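PDB 3SG0: extracellular ligand-binding receptor from Rhodopseudomonas palustris, which binds benzoylformate in the cleft of a leucine-binding-protein-type fold and probably delivers aromatic acids of this kind to a membrane transporter. Local coordinates for residues V92-S97 with M117-A122. Numbering follows the deposited sequence.
Sequences VLIGSS and MTMAAA. With 173 (benzoyl-formic acid), chain B.
Val92 meets Met117, a selenomethionine, through CG1, which reaches CG of Met117 at 3.8 Å. With chi1 at 179°, CG1 stands anti to the backbone N, where it touches the bent chain of Met117. From Leu93 the contact is made by backbone: its O accepts the N-H of Met117 in the carbonyl plane, at 2.8 Å. Ile94 pairs with Met117 as parallel neighbours, both side chains on one face of the sheet. A branched side chain suits this place because one branch meets each selenomethionine side chain: CG1 the CG of Met117, CG2 the CG and SE of Met119, the latter at 3.9 Å. Leu311 of helix 306-328 packs on Ile94 too. Gly95 N then donates to Met117 O at 2.9 Å. Strand 92-94, helix 99-111 and strand 116-118 form a beta-alpha-beta unit of the periplasmic binding protein fold, and the chain leaves both strands toward the ligand cleft. Gly95 has a positive phi of 142°, at which a side chain would press on the preceding carbonyl O; CE of Met119 rests against its CA at 3.8 Å. Its own O receives a CA-H contact from Thr118. A cis peptide leads into Ser96, whose O accepts Met119 N at 3.1 Å, while its OG is hydrogen-bonded to Asp70 OD2. OG of Ser97 hydrogen-bonds Gln47 OE1 and Ser35 N, which suits a short hydroxyl side chain. Its carbonyl O lies at the ligand pocket. One water donates to both Ser97 O and Met119 O, bridging the two loops beside the phenyl ring of benzoyl-formic acid, whose C2D lies 3.3 Å from Ser97 O. Ala121 N donates to carboxylate O1B at 3.0 Å, and Thr99 OG1 and Arg198 NH2 also hydrogen-bond the ligand.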
ATOM      1  N   VAL A  92      -3.842  17.302   8.942  1.00  8.90           N
ATOM      2  CA  VAL A  92      -3.947  15.918   8.506  1.00  8.58           C
ATOM      3  C   VAL A  92      -2.581  15.270   8.673  1.00  7.90           C
ATOM      4  O   VAL A  92      -1.560  15.909   8.402  1.00  9.05           O
ATOM      5  CB  VAL A  92      -4.350  15.821   7.017  1.00  9.12           C
ATOM      6  CG1 VAL A  92      -4.431  14.368   6.565  1.00 10.02           C
ATOM      7  CG2 VAL A  92      -5.673  16.535   6.764  1.00 11.01           C
ATOM      8  N   LEU A  93      -2.562  14.012   9.108  1.00  8.01           N
ATOM      9  CA  LEU A  93      -1.341  13.213   9.169  1.00  8.08           C
ATOM     10  C   LEU A  93      -1.433  12.146   8.105  1.00  7.97           C
ATOM     11  O   LEU A  93      -2.503  11.586   7.892  1.00  8.42           O
ATOM     12  CB  LEU A  93      -1.228  12.552  10.536  1.00 10.16           C
ATOM     13  CG  LEU A  93       0.018  11.726  10.840  1.00 12.71           C
ATOM     14  CD1 LEU A  93       1.313  12.520  10.629  1.00 13.90           C
ATOM     15  CD2 LEU A  93      -0.048  11.176  12.259  1.00 13.55           C
ATOM     16  N   ILE A  94      -0.321  11.870   7.437  1.00  8.00           N
ATOM     17  CA  ILE A  94      -0.254  10.839   6.415  1.00  7.87           C
ATOM     18  C   ILE A  94       0.901   9.901   6.745  1.00  8.17           C
ATOM     19  O   ILE A  94       2.007  10.361   7.052  1.00  9.25           O
ATOM     20  CB  ILE A  94      -0.064  11.460   5.015  1.00  7.81           C
ATOM     21  CG1 ILE A  94      -1.199  12.459   4.722  1.00  8.98           C
ATOM     22  CG2 ILE A  94       0.045  10.372   3.963  1.00  8.36           C
ATOM     23  CD1 ILE A  94      -1.140  13.085   3.338  1.00  9.77           C
ATOM     24  N   GLY A  95       0.649   8.598   6.716  1.00  8.08           N
ATOM     25  CA  GLY A  95       1.700   7.610   6.910  1.00  8.36           C
ATOM     26  C   GLY A  95       1.242   6.410   7.718  1.00  7.26           C
ATOM     27  O   GLY A  95       0.061   6.287   8.067  1.00  8.07           O
ATOM     28  N   SER A  96       2.144   5.468   7.985  1.00  7.61           N
ATOM     29  CA  SER A  96       3.445   5.386   7.349  1.00  7.34           C
ATOM     30  C   SER A  96       3.307   4.547   6.072  1.00  7.55           C
ATOM     31  O   SER A  96       2.211   4.410   5.513  1.00  8.13           O
ATOM     32  CB  SER A  96       4.438   4.773   8.341  1.00  8.45           C
ATOM     33  OG  SER A  96       5.742   4.649   7.789  1.00  9.13           O
ATOM     34  N   SER A  97       4.430   3.996   5.620  1.00  7.60           N
ATOM     35  CA  SER A  97       4.498   3.207   4.397  1.00  7.80           C
ATOM     36  C   SER A  97       4.190   1.736   4.612  1.00  7.38           C
ATOM     37  O   SER A  97       3.820   1.039   3.664  1.00  7.74           O
ATOM     38  CB  SER A  97       5.909   3.281   3.824  1.00  7.72           C
ATOM     39  OG  SER A  97       6.378   4.612   3.698  1.00  7.84           O
HETATM   40  N   MSE A 117      -4.206   9.481   7.059  1.00  7.52           N
HETATM   41  CA  MSE A 117      -4.258   8.784   5.779  1.00  7.39           C
HETATM   42  C   MSE A 117      -3.102   7.790   5.781  1.00  6.97           C
HETATM   43  O   MSE A 117      -1.950   8.182   5.563  1.00  7.79           O
HETATM   44  CB  MSE A 117      -4.098   9.756   4.610  1.00  7.38           C
HETATM   45  CG  MSE A 117      -4.877  11.052   4.744  1.00  7.67           C
HETATM   46 SE   MSE A 117      -6.788  10.871   4.886  0.65  8.68          SE
HETATM   47  CE  MSE A 117      -7.119  10.140   3.098  1.00  9.61           C
ATOM     48  N   THR A 118      -3.359   6.521   6.074  1.00  7.13           N
ATOM     49  CA  THR A 118      -2.261   5.570   6.074  1.00  7.42           C
ATOM     50  C   THR A 118      -1.912   5.162   4.651  1.00  7.08           C
ATOM     51  O   THR A 118      -2.791   5.108   3.789  1.00  7.34           O
ATOM     52  CB  THR A 118      -2.553   4.342   6.954  1.00  7.81           C
ATOM     53  OG1 THR A 118      -1.383   3.523   7.004  1.00  9.21           O
ATOM     54  CG2 THR A 118      -3.707   3.501   6.426  1.00  9.18           C
HETATM   55  N   MSE A 119      -0.632   4.888   4.401  1.00  7.14           N
HETATM   56  CA  MSE A 119      -0.181   4.474   3.073  1.00  7.66           C
HETATM   57  C   MSE A 119       0.121   2.976   2.990  1.00  7.42           C
HETATM   58  O   MSE A 119       0.602   2.491   1.959  1.00  8.14           O
HETATM   59  CB  MSE A 119       1.020   5.312   2.616  1.00  7.74           C
HETATM   60  CG  MSE A 119       0.688   6.793   2.496  1.00  8.48           C
HETATM   61 SE   MSE A 119       2.153   7.869   1.846  0.66  8.75          SE
HETATM   62  CE  MSE A 119       3.291   7.823   3.432  1.00 10.39           C
ATOM     63  N   ALA A 120      -0.180   2.245   4.059  1.00  7.39           N
ATOM     64  CA  ALA A 120       0.112   0.823   4.140  1.00  7.43           C
ATOM     65  C   ALA A 120      -1.109  -0.017   3.756  1.00  6.95           C
ATOM     66  O   ALA A 120      -2.174   0.529   3.447  1.00  7.84           O
ATOM     67  CB  ALA A 120       0.618   0.490   5.531  1.00  8.90           C
ATOM     68  N   ALA A 121      -0.953  -1.339   3.773  1.00  7.04           N
ATOM     69  CA  ALA A 121      -1.885  -2.220   3.060  1.00  7.17           C
ATOM     70  C   ALA A 121      -2.803  -3.103   3.899  1.00  6.94           C
ATOM     71  O   ALA A 121      -3.872  -3.489   3.422  1.00  7.47           O
ATOM     72  CB  ALA A 121      -1.109  -3.109   2.083  1.00  8.30           C
ATOM     73  N   ALA A 122      -2.390  -3.502   5.099  1.00  7.37           N
ATOM     74  CA  ALA A 122      -3.151  -4.531   5.823  1.00  7.95           C
ATOM     75  C   ALA A 122      -4.551  -4.076   6.229  1.00  7.28           C
ATOM     76  O   ALA A 122      -4.745  -2.952   6.675  1.00  7.63           O
ATOM     77  CB  ALA A 122      -2.391  -5.000   7.039  1.00  9.13           C
TER
HETATM   78  O1B 173 B 384       1.632  -2.638   4.409  1.00  9.35           O
HETATM   79  C1  173 B 384       2.779  -2.988   4.324  1.00 11.26           C
HETATM   80  O1A 173 B 384       3.536  -3.394   5.417  1.00 10.35           O
HETATM   81  C2  173 B 384       3.402  -3.235   2.976  1.00 11.86           C
HETATM   82  O2  173 B 384       4.433  -3.830   2.885  1.00 15.69           O
HETATM   83  C1G 173 B 384       2.707  -2.651   1.786  1.00 11.71           C
HETATM   84  C2D 173 B 384       2.206  -1.212   1.851  1.00 10.89           C
HETATM   85  C2E 173 B 384       1.478  -0.612   0.666  1.00  9.81           C
HETATM   86  C3  173 B 384       1.244  -1.470  -0.575  1.00 11.76           C
HETATM   87  C1E 173 B 384       1.757  -2.922  -0.611  1.00 11.97           C
HETATM   88  C1D 173 B 384       2.499  -3.526   0.564  1.00 13.63           C
HETATM   89  O   HOH W   1       3.287   2.404   1.197  1.00  8.02           O